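Long-range contacts in Rho GTPase-activating protein 27 (Homo sapiens, PDB 3PP2), which probably switches off the Rho-type GTPases CDC42 and RAC1 by promoting their GDP-bound state, and is represented here by its pleckstrin homology (PH) domain: residues V13-K18 with W31-T36; A20-R25 with S95-E100; G40-F45 with E67-L72; A75-A80 with A117-I122. All blocks are in the same frame, centred on the assembly; numbering follows the deposited sequence. Where two conformers were deposited one is given.

Contact 1. Residues V13-K18 with W31-T36; sequences VLHRTK and WSASWT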
loop_
_atom_site.group_PDB
_atom_site.type_symbol
_atom_site.label_atom_id
_atom_site.label_comp_id
_atom_site.label_asym_id
_atom_site.label_seq_id
_atom_site.Cartn_x
_atom_site.Cartn_y
_atom_site.Cartn_z
ATOM N N VAL A 13 -0.797 0.288 14.192
ATOM C CA VAL A 13 -2.180 0.413 14.529
ATOM C C VAL A 13 -3.068 -0.310 13.493
ATOM O O VAL A 13 -2.933 -0.074 12.286
ATOM C CB VAL A 13 -2.589 1.883 14.720
ATOM C CG1 VAL A 13 -4.111 1.955 14.979
ATOM C CG2 VAL A 13 -1.795 2.550 15.852
ATOM N N LEU A 14 -3.958 -1.172 13.965
ATOM C CA LEU A 14 -4.894 -1.918 13.143
ATOM C C LEU A 14 -6.285 -1.842 13.742
ATOM O O LEU A 14 -6.455 -1.691 14.957
ATOM C CB LEU A 14 -4.505 -3.400 13.022
ATOM C CG LEU A 14 -3.205 -3.667 12.273
ATOM C CD1 LEU A 14 -2.792 -5.136 12.412
ATOM C CD2 LEU A 14 -3.320 -3.248 10.822
ATOM N N HIS A 15 -7.286 -2.039 12.896
ATOM C CA HIS A 15 -8.648 -2.248 13.345
ATOM C C HIS A 15 -8.858 -3.738 13.588
ATOM O O HIS A 15 -8.381 -4.599 12.835
ATOM C CB HIS A 15 -9.625 -1.709 12.348
ATOM C CG HIS A 15 -9.527 -0.246 12.187
ATOM N ND1 HIS A 15 -10.414 0.620 12.763
ATOM C CD2 HIS A 15 -8.665 0.503 11.465
ATOM C CE1 HIS A 15 -10.085 1.855 12.424
ATOM N NE2 HIS A 15 -9.010 1.814 11.654
ATOM N N ARG A 16 -9.562 -4.063 14.651
ATOM C CA ARG A 16 -9.856 -5.470 14.951
ATOM C C ARG A 16 -11.115 -5.620 15.751
ATOM O O ARG A 16 -11.482 -4.718 16.533
ATOM C CB ARG A 16 -8.669 -6.123 15.676
ATOM C CG ARG A 16 -8.539 -5.850 17.154
ATOM C CD ARG A 16 -8.240 -4.422 17.431
ATOM N NE ARG A 16 -7.943 -4.130 18.828
ATOM C CZ ARG A 16 -8.847 -4.073 19.775
ATOM N NH1 ARG A 16 -8.474 -3.752 21.029
ATOM N NH2 ARG A 16 -10.126 -4.302 19.480
ATOM N N THR A 17 -11.746 -6.782 15.602
ATOM C CA THR A 17 -12.833 -7.186 16.469
ATOM C C THR A 17 -12.720 -8.684 16.719
ATOM O O THR A 17 -12.366 -9.446 15.815
ATOM C CB THR A 17 -14.222 -6.888 15.828
ATOM O OG1 THR A 17 -15.253 -7.302 16.727
ATOM C CG2 THR A 17 -14.460 -7.530 14.442
ATOM N N LYS A 18 -13.096 -9.097 17.909
ATOM C CA LYS A 18 -13.308 -10.497 18.192
ATOM C C LYS A 18 -14.651 -10.867 17.584
ATOM O O LYS A 18 -15.583 -10.031 17.516
ATOM C CB LYS A 18 -13.302 -10.746 19.702
ATOM C CG LYS A 18 -13.260 -12.192 20.106
ATOM C CD LYS A 18 -12.984 -12.329 21.626
ATOM C CE LYS A 18 -12.876 -13.788 22.033
ATOM N NZ LYS A 18 -12.690 -13.838 23.527
ATOM N N TRP A 31 -15.688 -3.488 16.716
ATOM C CA TRP A 31 -14.459 -2.928 16.161
ATOM C C TRP A 31 -13.860 -1.803 16.979
ATOM O O TRP A 31 -14.582 -0.893 17.452
ATOM C CB TRP A 31 -14.692 -2.372 14.753
ATOM C CG TRP A 31 -15.024 -3.334 13.672
ATOM C CD1 TRP A 31 -16.264 -3.559 13.123
ATOM C CD2 TRP A 31 -14.098 -4.098 12.882
ATOM N NE1 TRP A 31 -16.170 -4.446 12.079
ATOM C CE2 TRP A 31 -14.854 -4.797 11.910
ATOM C CE3 TRP A 31 -12.714 -4.303 12.939
ATOM C CZ2 TRP A 31 -14.259 -5.677 10.982
ATOM C CZ3 TRP A 31 -12.132 -5.151 12.032
ATOM C CH2 TRP A 31 -12.900 -5.828 11.056
ATOM N N SER A 32 -12.544 -1.816 17.076
ATOM C CA SER A 32 -11.735 -0.714 17.575
ATOM C C SER A 32 -10.405 -0.698 16.843
ATOM O O SER A 32 -9.962 -1.753 16.365
ATOM C CB SER A 32 -11.409 -0.916 19.058
ATOM O OG SER A 32 -12.548 -0.888 19.838
ATOM N N ALA A 33 -9.753 0.455 16.806
ATOM C CA ALA A 33 -8.368 0.534 16.379
ATOM C C ALA A 33 -7.452 0.479 17.577
ATOM O O ALA A 33 -7.686 1.164 18.573
ATOM C CB ALA A 33 -8.102 1.827 15.589
ATOM N N SER A 34 -6.430 -0.328 17.517
ATOM C CA SER A 34 -5.436 -0.415 18.571
ATOM C C SER A 34 -4.063 -0.649 18.077
ATOM O O SER A 34 -3.872 -1.208 16.985
ATOM C CB SER A 34 -5.779 -1.535 19.562
ATOM O OG SER A 34 -5.510 -2.819 19.053
ATOM N N TRP A 35 -3.096 -0.236 18.874
ATOM C CA TRP A 35 -1.755 -0.738 18.712
ATOM C C TRP A 35 -1.791 -2.268 18.762
ATOM O O TRP A 35 -2.576 -2.882 19.502
ATOM C CB TRP A 35 -0.867 -0.195 19.832
ATOM C CG TRP A 35 0.587 -0.418 19.700
ATOM C CD1 TRP A 35 1.389 -1.109 20.539
ATOM C CD2 TRP A 35 1.415 0.069 18.639
ATOM N NE1 TRP A 35 2.687 -1.082 20.063
ATOM C CE2 TRP A 35 2.720 -0.354 18.900
ATOM C CE3 TRP A 35 1.169 0.844 17.501
ATOM C CZ2 TRP A 35 3.788 -0.032 18.061
ATOM C CZ3 TRP A 35 2.246 1.150 16.639
ATOM C CH2 TRP A 35 3.520 0.728 16.944
ATOM N N THR A 36 -0.944 -2.860 17.932
ATOM C CA THR A 36 -0.863 -4.293 17.703
ATOM C C THR A 36 0.601 -4.631 17.595
ATOM O O THR A 36 1.345 -3.944 16.892
ATOM C CB THR A 36 -1.599 -4.676 16.393
ATOM O OG1 THR A 36 -2.953 -4.198 16.451
ATOM C CG2 THR A 36 -1.631 -6.187 16.161
HETATM O O HOH W 1 -12.639 -3.600 20.469
#

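Contact 2. Residues A20-R25 with S95-E100; sequences ADKGKR and SRDGSE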
loop_
_atom_site.group_PDB
_atom_site.type_symbol
_atom_site.label_atom_id
_atom_site.label_comp_id
_atom_site.label_asym_id
_atom_site.label_seq_id
_atom_site.Cartn_x
_atom_site.Cartn_y
_atom_site.Cartn_z
ATOM N N ALA A 20 -15.521 -14.667 17.664
ATOM C CA ALA A 20 -15.924 -15.910 18.356
ATOM C C ALA A 20 -15.066 -16.119 19.581
ATOM O O ALA A 20 -13.856 -15.778 19.569
ATOM C CB ALA A 20 -15.821 -17.098 17.442
ATOM N N ASP A 21 -15.708 -16.605 20.666
ATOM C CA ASP A 21 -15.024 -16.912 21.902
ATOM C C ASP A 21 -15.005 -18.416 22.009
ATOM O O ASP A 21 -16.040 -19.040 22.225
ATOM C CB ASP A 21 -15.779 -16.295 23.083
ATOM C CG ASP A 21 -15.160 -16.640 24.402
ATOM O OD1 ASP A 21 -13.909 -16.563 24.490
ATOM O OD2 ASP A 21 -15.928 -16.897 25.362
ATOM N N LYS A 22 -13.838 -19.013 21.831
ATOM C CA LYS A 22 -13.691 -20.469 21.992
ATOM C C LYS A 22 -14.720 -21.255 21.169
ATOM O O LYS A 22 -15.317 -22.242 21.645
ATOM C CB LYS A 22 -13.710 -20.874 23.453
ATOM C CG LYS A 22 -12.569 -20.245 24.236
ATOM C CD LYS A 22 -12.597 -20.656 25.688
ATOM C CE LYS A 22 -11.446 -20.045 26.409
ATOM N NZ LYS A 22 -10.155 -20.293 25.694
ATOM N N GLY A 23 -14.915 -20.813 19.928
ATOM C CA GLY A 23 -15.802 -21.483 19.030
ATOM C C GLY A 23 -17.237 -20.965 19.018
ATOM O O GLY A 23 -18.029 -21.396 18.147
ATOM N N LYS A 24 -17.567 -20.036 19.920
ATOM C CA LYS A 24 -18.938 -19.565 20.074
ATOM C C LYS A 24 -19.038 -18.147 19.491
ATOM O O LYS A 24 -18.372 -17.218 19.959
ATOM C CB LYS A 24 -19.342 -19.569 21.558
ATOM C CG LYS A 24 -19.125 -20.890 22.300
ATOM C CD LYS A 24 -19.592 -22.115 21.636
ATOM C CE LYS A 24 -19.769 -23.259 22.733
ATOM N NZ LYS A 24 -18.505 -24.046 23.039
ATOM N N ARG A 25 -19.856 -17.974 18.464
ATOM C CA ARG A 25 -19.909 -16.717 17.720
ATOM C C ARG A 25 -20.494 -15.602 18.604
ATOM O O ARG A 25 -21.441 -15.845 19.389
ATOM C CB ARG A 25 -20.782 -16.884 16.484
ATOM C CG ARG A 25 -20.221 -17.897 15.458
ATOM C CD ARG A 25 -20.439 -17.469 14.028
ATOM N NE ARG A 25 -19.506 -16.391 13.756
ATOM C CZ ARG A 25 -18.197 -16.553 13.518
ATOM N NH1 ARG A 25 -17.445 -15.485 13.304
ATOM N NH2 ARG A 25 -17.634 -17.770 13.496
ATOM N N SER A 95 -7.760 -18.871 16.310
ATOM C CA SER A 95 -6.746 -19.507 17.162
ATOM C C SER A 95 -7.118 -20.956 17.428
ATOM O O SER A 95 -8.232 -21.393 17.139
ATOM C CB SER A 95 -6.534 -18.735 18.444
ATOM O OG SER A 95 -7.738 -18.627 19.101
ATOM N N ARG A 96 -6.152 -21.701 17.939
ATOM C CA ARG A 96 -6.354 -23.139 18.102
ATOM C C ARG A 96 -7.471 -23.482 19.083
ATOM O O ARG A 96 -8.049 -24.559 18.990
ATOM C CB ARG A 96 -5.044 -23.815 18.439
ATOM C CG ARG A 96 -4.530 -23.487 19.742
ATOM C CD ARG A 96 -3.241 -24.291 20.042
ATOM N NE ARG A 96 -2.782 -23.900 21.365
ATOM C CZ ARG A 96 -1.937 -22.900 21.616
ATOM N NH1 ARG A 96 -1.643 -22.611 22.887
ATOM N NH2 ARG A 96 -1.373 -22.190 20.624
ATOM N N ASP A 97 -7.786 -22.559 20.005
ATOM C CA ASP A 97 -8.928 -22.758 20.927
ATOM C C ASP A 97 -10.294 -22.407 20.338
ATOM O O ASP A 97 -11.316 -22.500 21.045
ATOM C CB ASP A 97 -8.703 -22.039 22.258
ATOM C CG ASP A 97 -8.776 -20.537 22.157
ATOM O OD1 ASP A 97 -9.115 -20.007 21.085
ATOM O OD2 ASP A 97 -8.514 -19.855 23.199
ATOM N N GLY A 98 -10.315 -21.951 19.079
ATOM C CA GLY A 98 -11.544 -21.656 18.389
ATOM C C GLY A 98 -11.994 -20.208 18.475
ATOM O O GLY A 98 -13.009 -19.835 17.903
ATOM N N SER A 99 -11.273 -19.377 19.193
ATOM C CA SER A 99 -11.566 -17.945 19.162
ATOM C C SER A 99 -11.196 -17.397 17.785
ATOM O O SER A 99 -10.324 -17.930 17.087
ATOM C CB SER A 99 -10.827 -17.217 20.248
ATOM O OG SER A 99 -11.324 -17.576 21.536
ATOM N N GLU A 100 -11.922 -16.386 17.376
ATOM C CA GLU A 100 -11.776 -15.836 16.041
ATOM C C GLU A 100 -11.779 -14.309 16.134
ATOM O O GLU A 100 -12.478 -13.727 16.973
ATOM C CB GLU A 100 -12.929 -16.317 15.111
ATOM C CG GLU A 100 -12.973 -17.861 14.876
ATOM C CD GLU A 100 -14.115 -18.325 13.983
ATOM O OE1 GLU A 100 -14.924 -17.479 13.542
ATOM O OE2 GLU A 100 -14.197 -19.554 13.720
#

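Contact 3. Residues G40-F45 with E67-L72; sequences GGVLTF and EYTVEL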
loop_
_atom_site.group_PDB
_atom_site.type_symbol
_atom_site.label_atom_id
_atom_site.label_comp_id
_atom_site.label_asym_id
_atom_site.label_seq_id
_atom_site.Cartn_x
_atom_site.Cartn_y
_atom_site.Cartn_z
ATOM N N GLY A 40 7.646 -12.972 18.494
ATOM C CA GLY A 40 7.800 -14.352 18.862
ATOM C C GLY A 40 6.635 -15.304 18.683
ATOM O O GLY A 40 6.381 -16.143 19.546
ATOM N N GLY A 41 5.921 -15.209 17.558
ATOM C CA GLY A 41 4.775 -16.095 17.358
ATOM C C GLY A 41 3.493 -15.772 18.152
ATOM O O GLY A 41 2.602 -16.604 18.261
ATOM N N VAL A 42 3.415 -14.563 18.714
ATOM C CA VAL A 42 2.251 -14.109 19.492
ATOM C C VAL A 42 1.810 -12.724 18.987
ATOM O O VAL A 42 2.625 -11.836 18.830
ATOM C CB VAL A 42 2.594 -14.015 20.956
ATOM C CG1 VAL A 42 1.407 -13.513 21.756
ATOM C CG2 VAL A 42 3.072 -15.406 21.464
ATOM N N LEU A 43 0.517 -12.579 18.750
ATOM C CA LEU A 43 -0.091 -11.343 18.250
ATOM C C LEU A 43 -0.912 -10.737 19.357
ATOM O O LEU A 43 -1.876 -11.350 19.832
ATOM C CB LEU A 43 -0.971 -11.622 17.032
ATOM C CG LEU A 43 -1.605 -10.426 16.308
ATOM C CD1 LEU A 43 -0.554 -9.562 15.676
ATOM C CD2 LEU A 43 -2.692 -10.933 15.310
ATOM N N THR A 44 -0.512 -9.537 19.779
ATOM C CA THR A 44 -1.143 -8.855 20.878
ATOM C C THR A 44 -1.858 -7.586 20.371
ATOM O O THR A 44 -1.225 -6.739 19.760
ATOM C CB THR A 44 -0.139 -8.480 21.964
ATOM O OG1 THR A 44 0.529 -9.658 22.436
ATOM C CG2 THR A 44 -0.847 -7.757 23.123
ATOM N N PHE A 45 -3.154 -7.497 20.635
ATOM C CA PHE A 45 -3.931 -6.305 20.409
ATOM C C PHE A 45 -4.083 -5.586 21.727
ATOM O O PHE A 45 -4.613 -6.161 22.691
ATOM C CB PHE A 45 -5.311 -6.673 19.888
ATOM C CG PHE A 45 -5.312 -7.294 18.531
ATOM C CD1 PHE A 45 -5.020 -6.542 17.412
ATOM C CD2 PHE A 45 -5.602 -8.639 18.371
ATOM C CE1 PHE A 45 -5.037 -7.121 16.179
ATOM C CE2 PHE A 45 -5.601 -9.227 17.130
ATOM C CZ PHE A 45 -5.334 -8.444 16.038
ATOM N N GLU A 67 -5.444 -6.229 25.352
ATOM C CA GLU A 67 -6.846 -6.617 25.345
ATOM C C GLU A 67 -7.057 -8.050 24.888
ATOM O O GLU A 67 -7.796 -8.794 25.554
ATOM C CB GLU A 67 -7.691 -5.671 24.473
ATOM C CG GLU A 67 -9.170 -6.008 24.615
ATOM C CD GLU A 67 -10.146 -4.954 24.214
ATOM O OE1 GLU A 67 -9.769 -4.025 23.481
ATOM O OE2 GLU A 67 -11.331 -5.081 24.644
ATOM N N TYR A 68 -6.427 -8.408 23.762
ATOM C CA TYR A 68 -6.545 -9.760 23.184
ATOM C C TYR A 68 -5.138 -10.241 22.831
ATOM O O TYR A 68 -4.352 -9.503 22.220
ATOM C CB TYR A 68 -7.377 -9.759 21.904
ATOM C CG TYR A 68 -8.749 -9.174 22.010
ATOM C CD1 TYR A 68 -9.696 -9.720 22.847
ATOM C CD2 TYR A 68 -9.123 -8.075 21.270
ATOM C CE1 TYR A 68 -10.970 -9.177 22.954
ATOM C CE2 TYR A 68 -10.414 -7.549 21.366
ATOM C CZ TYR A 68 -11.328 -8.114 22.215
ATOM O OH TYR A 68 -12.605 -7.554 22.328
ATOM N N THR A 69 -4.808 -11.458 23.242
ATOM C CA THR A 69 -3.538 -12.067 22.861
ATOM C C THR A 69 -3.878 -13.320 22.061
ATOM O O THR A 69 -4.707 -14.163 22.491
ATOM C CB THR A 69 -2.683 -12.338 24.085
ATOM O OG1 THR A 69 -2.494 -11.116 24.821
ATOM C CG2 THR A 69 -1.320 -12.966 23.718
ATOM N N VAL A 70 -3.242 -13.470 20.931
ATOM C CA VAL A 70 -3.478 -14.616 20.112
ATOM C C VAL A 70 -2.156 -15.338 19.887
ATOM O O VAL A 70 -1.255 -14.811 19.250
ATOM C CB VAL A 70 -4.114 -14.240 18.759
ATOM C CG1 VAL A 70 -4.442 -15.517 18.015
ATOM C CG2 VAL A 70 -5.329 -13.270 18.974
ATOM N N GLU A 71 -2.033 -16.542 20.448
ATOM C CA GLU A 71 -0.875 -17.377 20.205
ATOM C C GLU A 71 -1.049 -17.989 18.825
ATOM O O GLU A 71 -2.088 -18.513 18.505
ATOM C CB GLU A 71 -0.721 -18.431 21.328
ATOM C CG GLU A 71 -0.519 -17.796 22.691
ATOM C CD GLU A 71 -0.494 -18.762 23.848
ATOM O OE1 GLU A 71 -0.447 -19.986 23.604
ATOM O OE2 GLU A 71 -0.512 -18.283 25.030
ATOM N N LEU A 72 -0.031 -17.888 18.010
ATOM C CA LEU A 72 -0.197 -18.264 16.600
ATOM C C LEU A 72 0.053 -19.740 16.289
ATOM O O LEU A 72 -0.295 -20.189 15.233
ATOM C CB LEU A 72 0.675 -17.391 15.704
ATOM C CG LEU A 72 0.317 -15.893 15.724
ATOM C CD1 LEU A 72 1.310 -15.112 14.858
ATOM C CD2 LEU A 72 -1.134 -15.641 15.331
HETATM O O HOH W 2 0.351 -10.295 25.068
#

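Contact 4. Residues A75-A80 with A117-I122; sequences ATLSWA and AIAQGI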
loop_
_atom_site.group_PDB
_atom_site.type_symbol
_atom_site.label_atom_id
_atom_site.label_comp_id
_atom_site.label_asym_id
_atom_site.label_seq_id
_atom_site.Cartn_x
_atom_site.Cartn_y
_atom_site.Cartn_z
ATOM N N ALA A 75 -2.847 -21.679 14.689
ATOM C CA ALA A 75 -3.830 -20.734 14.242
ATOM C C ALA A 75 -4.006 -20.871 12.724
ATOM O O ALA A 75 -3.139 -21.405 12.028
ATOM C CB ALA A 75 -3.392 -19.285 14.626
ATOM N N THR A 76 -5.130 -20.368 12.240
ATOM C CA THR A 76 -5.463 -20.339 10.815
ATOM C C THR A 76 -5.722 -18.885 10.418
ATOM O O THR A 76 -6.477 -18.188 11.081
ATOM C CB THR A 76 -6.696 -21.178 10.530
ATOM O OG1 THR A 76 -6.434 -22.533 10.904
ATOM C CG2 THR A 76 -7.040 -21.188 9.030
ATOM N N LEU A 77 -5.046 -18.446 9.364
ATOM C CA LEU A 77 -5.183 -17.085 8.812
ATOM C C LEU A 77 -5.734 -17.167 7.409
ATOM O O LEU A 77 -5.253 -17.969 6.603
ATOM C CB LEU A 77 -3.807 -16.460 8.791
ATOM C CG LEU A 77 -3.631 -15.118 8.096
ATOM C CD1 LEU A 77 -4.316 -14.024 8.910
ATOM C CD2 LEU A 77 -2.107 -14.845 7.903
ATOM N N SER A 78 -6.634 -16.261 7.096
ATOM C CA SER A 78 -7.161 -16.125 5.764
ATOM C C SER A 78 -7.574 -14.700 5.465
ATOM O O SER A 78 -7.692 -13.886 6.359
ATOM C CB SER A 78 -8.361 -17.020 5.573
ATOM O OG SER A 78 -9.378 -16.716 6.486
ATOM N N TRP A 79 -7.769 -14.391 4.200
ATOM C CA TRP A 79 -8.547 -13.232 3.809
ATOM C C TRP A 79 -10.013 -13.594 4.047
ATOM O O TRP A 79 -10.501 -14.630 3.587
ATOM C CB TRP A 79 -8.292 -12.852 2.360
ATOM C CG TRP A 79 -6.942 -12.324 2.108
ATOM C CD1 TRP A 79 -5.781 -13.041 1.977
ATOM C CD2 TRP A 79 -6.563 -10.929 1.961
ATOM N NE1 TRP A 79 -4.740 -12.201 1.726
ATOM C CE2 TRP A 79 -5.173 -10.902 1.710
ATOM C CE3 TRP A 79 -7.262 -9.723 1.976
ATOM C CZ2 TRP A 79 -4.457 -9.697 1.535
ATOM C CZ3 TRP A 79 -6.565 -8.527 1.768
ATOM C CH2 TRP A 79 -5.180 -8.527 1.550
ATOM N N ALA A 80 -10.731 -12.727 4.745
ATOM C CA ALA A 80 -12.127 -13.020 5.074
ATOM C C ALA A 80 -12.997 -13.000 3.825
ATOM O O ALA A 80 -12.737 -12.229 2.902
ATOM C CB ALA A 80 -12.659 -12.021 6.045
ATOM N N ALA A 117 3.445 -11.249 7.779
ATOM C CA ALA A 117 4.107 -11.383 9.078
ATOM C C ALA A 117 3.392 -12.434 9.923
ATOM O O ALA A 117 4.032 -13.272 10.588
ATOM C CB ALA A 117 4.210 -10.022 9.772
ATOM N N ILE A 118 2.070 -12.355 9.995
ATOM C CA ILE A 118 1.294 -13.322 10.782
ATOM C C ILE A 118 1.431 -14.722 10.229
ATOM O O ILE A 118 1.615 -15.686 10.988
ATOM C CB ILE A 118 -0.207 -12.905 10.877
ATOM C CG1 ILE A 118 -0.367 -11.556 11.616
ATOM C CG2 ILE A 118 -1.063 -13.984 11.568
ATOM C CD1 ILE A 118 -1.714 -10.880 11.389
ATOM N N ALA A 119 1.399 -14.857 8.915
ATOM C CA ALA A 119 1.609 -16.158 8.286
ATOM C C ALA A 119 2.957 -16.762 8.679
ATOM O O ALA A 119 3.053 -17.974 8.981
ATOM C CB ALA A 119 1.503 -16.041 6.717
ATOM N N GLN A 120 4.008 -15.946 8.683
ATOM C CA GLN A 120 5.318 -16.443 9.106
ATOM C C GLN A 120 5.290 -16.828 10.583
ATOM O O GLN A 120 5.930 -17.811 10.985
ATOM C CB GLN A 120 6.398 -15.410 8.832
ATOM C CG GLN A 120 7.798 -15.893 9.146
ATOM C CD GLN A 120 8.918 -14.985 8.623
ATOM O OE1 GLN A 120 8.784 -14.302 7.592
ATOM N NE2 GLN A 120 10.034 -14.982 9.338
ATOM N N GLY A 121 4.570 -16.075 11.413
ATOM C CA GLY A 121 4.464 -16.411 12.857
ATOM C C GLY A 121 3.773 -17.705 13.115
ATOM O O GLY A 121 4.119 -18.425 14.088
ATOM N N ILE A 122 2.802 -18.027 12.274
ATOM C CA ILE A 122 2.078 -19.295 12.395
ATOM C C ILE A 122 2.976 -20.454 12.069
ATOM O O ILE A 122 2.868 -21.508 12.696
ATOM C CB ILE A 122 0.829 -19.284 11.490
ATOM C CG1 ILE A 122 -0.191 -18.292 12.046
ATOM C CG2 ILE A 122 0.184 -20.683 11.378
ATOM C CD1 ILE A 122 -1.396 -18.047 11.139
#

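Contact 1. Residues V13-K18 with W31-T36
Thr-17 lies over Trp-31, Ala-33 over His-15, and Arg-16 beside Ser-34 where strands 10-21 and 32-39 pair antiparallel, the first two long strands of the PH-domain fold. The short segments run at 131° to one another, a marked coiling of the pair. Backbone bonds join Leu-14 and Ser-34 in both directions, and likewise Arg-16 and Ser-32. On the face carrying Val-13, His-15, Ala-33 and Trp-35, the CB of Ala-33 stands above the imidazole of His-15, displaced toward its rim, in a CH-pi contact, CB of Ala-33 3.7 Å from CE1 of His-15. Val-13 crosses Trp-35 at about a right angle and sends CG2 to the edge of the indole, 3.8 Å from CE3 of Trp-35. The NE1 of Trp-35 bonds to the backbone O of Arg-58 of the second subunit. Farther along, Thr-17 places CG2 over the centre of the Trp-31 six-membered ring, 3.7 Å from its centroid. The OG1 of Thr-17, anti to its own backbone N (chi1 -180°), bonds instead to Lys-18 O and His-30 N. Arg-16 works on the other face. Its chain bends at chi2, and CD comes 3.4 Å from Ser-32 O. NE then donates to Ser-34 OG over 2.8 Å, the oxygen lying 19° out of the guanidinium plane, while Ser-34 OG itself donates to Trp-35 O. Glu-67 takes NH1 in a salt bridge. Ser-32 CB covers one guanidinium face, and a water bridges Arg-16 NH2 and Ser-32 OG, 2.8 Å from each.

Contact 2. Residues A20-R25 with S95-E100
Ser-99 OG accepts the backbone N-H of Lys-22 in a nearly straight bond (2.9 Å, 165°). Lys-22 sits in a type I' turn from Asp-21 to Lys-24, which closes a tight beta hairpin; Ser-99 comes just after a type I turn from Ser-95 to Gly-98. An alanine in place of Ser-99 would probably leave Lys-22 N without this acceptor and its turn less firmly held. Beside it, Gly-23 N makes a weak bond to Gly-98 O; a CB on Gly-98 would come tight against Gly-23 N. Lys-22 NZ reaches Asp-97 OD2 at 3.0 Å in a salt bridge. In the second shell, Asp-97 OD1 receives Ser-95 OG and Ser-99 N from opposite faces of the carboxylate, the latter bond forming an Asx turn that positions Ser-99. At the other end, Ala-20 and Glu-100 form an antiparallel hydrogen-bonded pair, with their CB atoms 3.8 Å apart. In one of two Glu-100 conformers, OE1 lies in the guanidinium plane of Arg-25, 2.7 Å from NH2, and the two flat groups are 48° apart. The loop Ser-95 to Ser-99 links strands 90-94 and 100-104 and lies against the end of strand 10-21; the Glu-100 side chain also touches Glu-92 and Arg-94 of strand 90-94.

Contact 3. Residues G40-F45 with E67-L72
Val-42 and Thr-69 press methyl to methyl, CG1 of Val-42 only 3.4 Å from CG2 of Thr-69, tighter than usual for two carbons. They belong to the antiparallel pairing of strands 42-46 and 66-71 in the PH-domain sheet, whose short segments run at 168°. Both methyls are anti to their own backbone N (chi1 179° for Val-42). On the same face Thr-44 and Thr-69 lie side by side and point the same way, and a water spans their hydroxyls, 2.7 Å from Thr-44 OG1 and 3.0 Å from Thr-69 OG1. An alanine at Thr-44 would probably leave that water without one of its mates and strip the CG2 neighbour from Thr-69 OG1. On the other face, the Phe-45 ring turns its edge to Tyr-68, with CD2 4.1 Å from CB of Tyr-68, and CE2 extends to the CG2 of Val-70. Leu-43 CB packs loosely, 4.4 Å from both Val-70 CB and Leu-72 CD2. The bump at the far end is Leu-72, set against the side-chain-free Gly-41: its CB rests 3.3 Å from Gly-41 O while its N-H bonds to the same oxygen. At the opposite end, Phe-45 O takes two N-H groups, from Glu-67 and Tyr-68, a classic beta bulge; there Glu-67 folds its CG over the centre of the Tyr-68 ring. Leu-43 and Leu-72 continue inward to Ile-118 of helix 108-122 and Leu-93 of strand 90-94, whereas Phe-45 leans on Ser-34 and Thr-36 of strand 32-39 and Tyr-68 on Arg-16 and Lys-18 of strand 10-21.

Contact 4. Residues A75-A80 with A117-I122
Leu-77 points from strand 76-79 toward helix 108-122 and meets three of its residues, Ile-118, Ala-119 and Ile-122. The C-terminal helix caps one end of the curled PH sheet, and the contact is made by apolar side chains and some backbone atoms of both segments. Starting at the root, Leu-77 CB meets the tip of Ile-122, with CD1 of Ile-122 3.7 Å away. CG is anti to the backbone N (chi1 172°), which directs the branch on toward the helix. Of the two methyls, CD2 does the touching: it reaches 3.6 Å from the backbone N of Ala-119, 3.9 Å from CG2 of Ile-118 and 4.0 Å from CB of Ala-119. It thus ends among the atoms of one helical turn, and Leu-77 as a whole crosses Ile-118 at about a right angle. Ile-122, one turn beyond Ile-118, reaches the residue just before the strand: its CG2 comes 3.5 Å from Ala-75 O, and its CD1 lies 4.2 Å from Ala-75 CB. Strand and helix segments run nearly antiparallel, at 157°, their axes 9.1 Å apart at the closest. Ala-75 also touches Leu-93 of strand 90-94, the strand that pairs with 76-79; Ile-118 and Ile-122 also touch Leu-72, and Ala-119 packs against Trp-79 of the third subunit.

All four contacts lie within one PH domain and on its curled antiparallel sheet, contact 4 joining that sheet to the C-terminal helix. Contacts 1 and 3 lie on successive strands, centres 12 Å apart, and share the salt bridge from Arg-16 NH1 to Glu-67 OE1 (2.8 Å). Contact 2 lies about 17 Å from contact 1 between centres, at the far end of strand 10-21, where Lys-18 touches Glu-100; Arg-96 NH1 ties it to Glu-71 OE1 of contact 3 at 3.0 Å. Contact 4 joins contact 3 through Leu-72 and Leu-43 against the helix, but does not touch contact 1. Bound citrate, probably from the crystallisation medium, is found close to the side chain of Trp-31 in contact 1 and, likewise, of Arg-25 in contact 2.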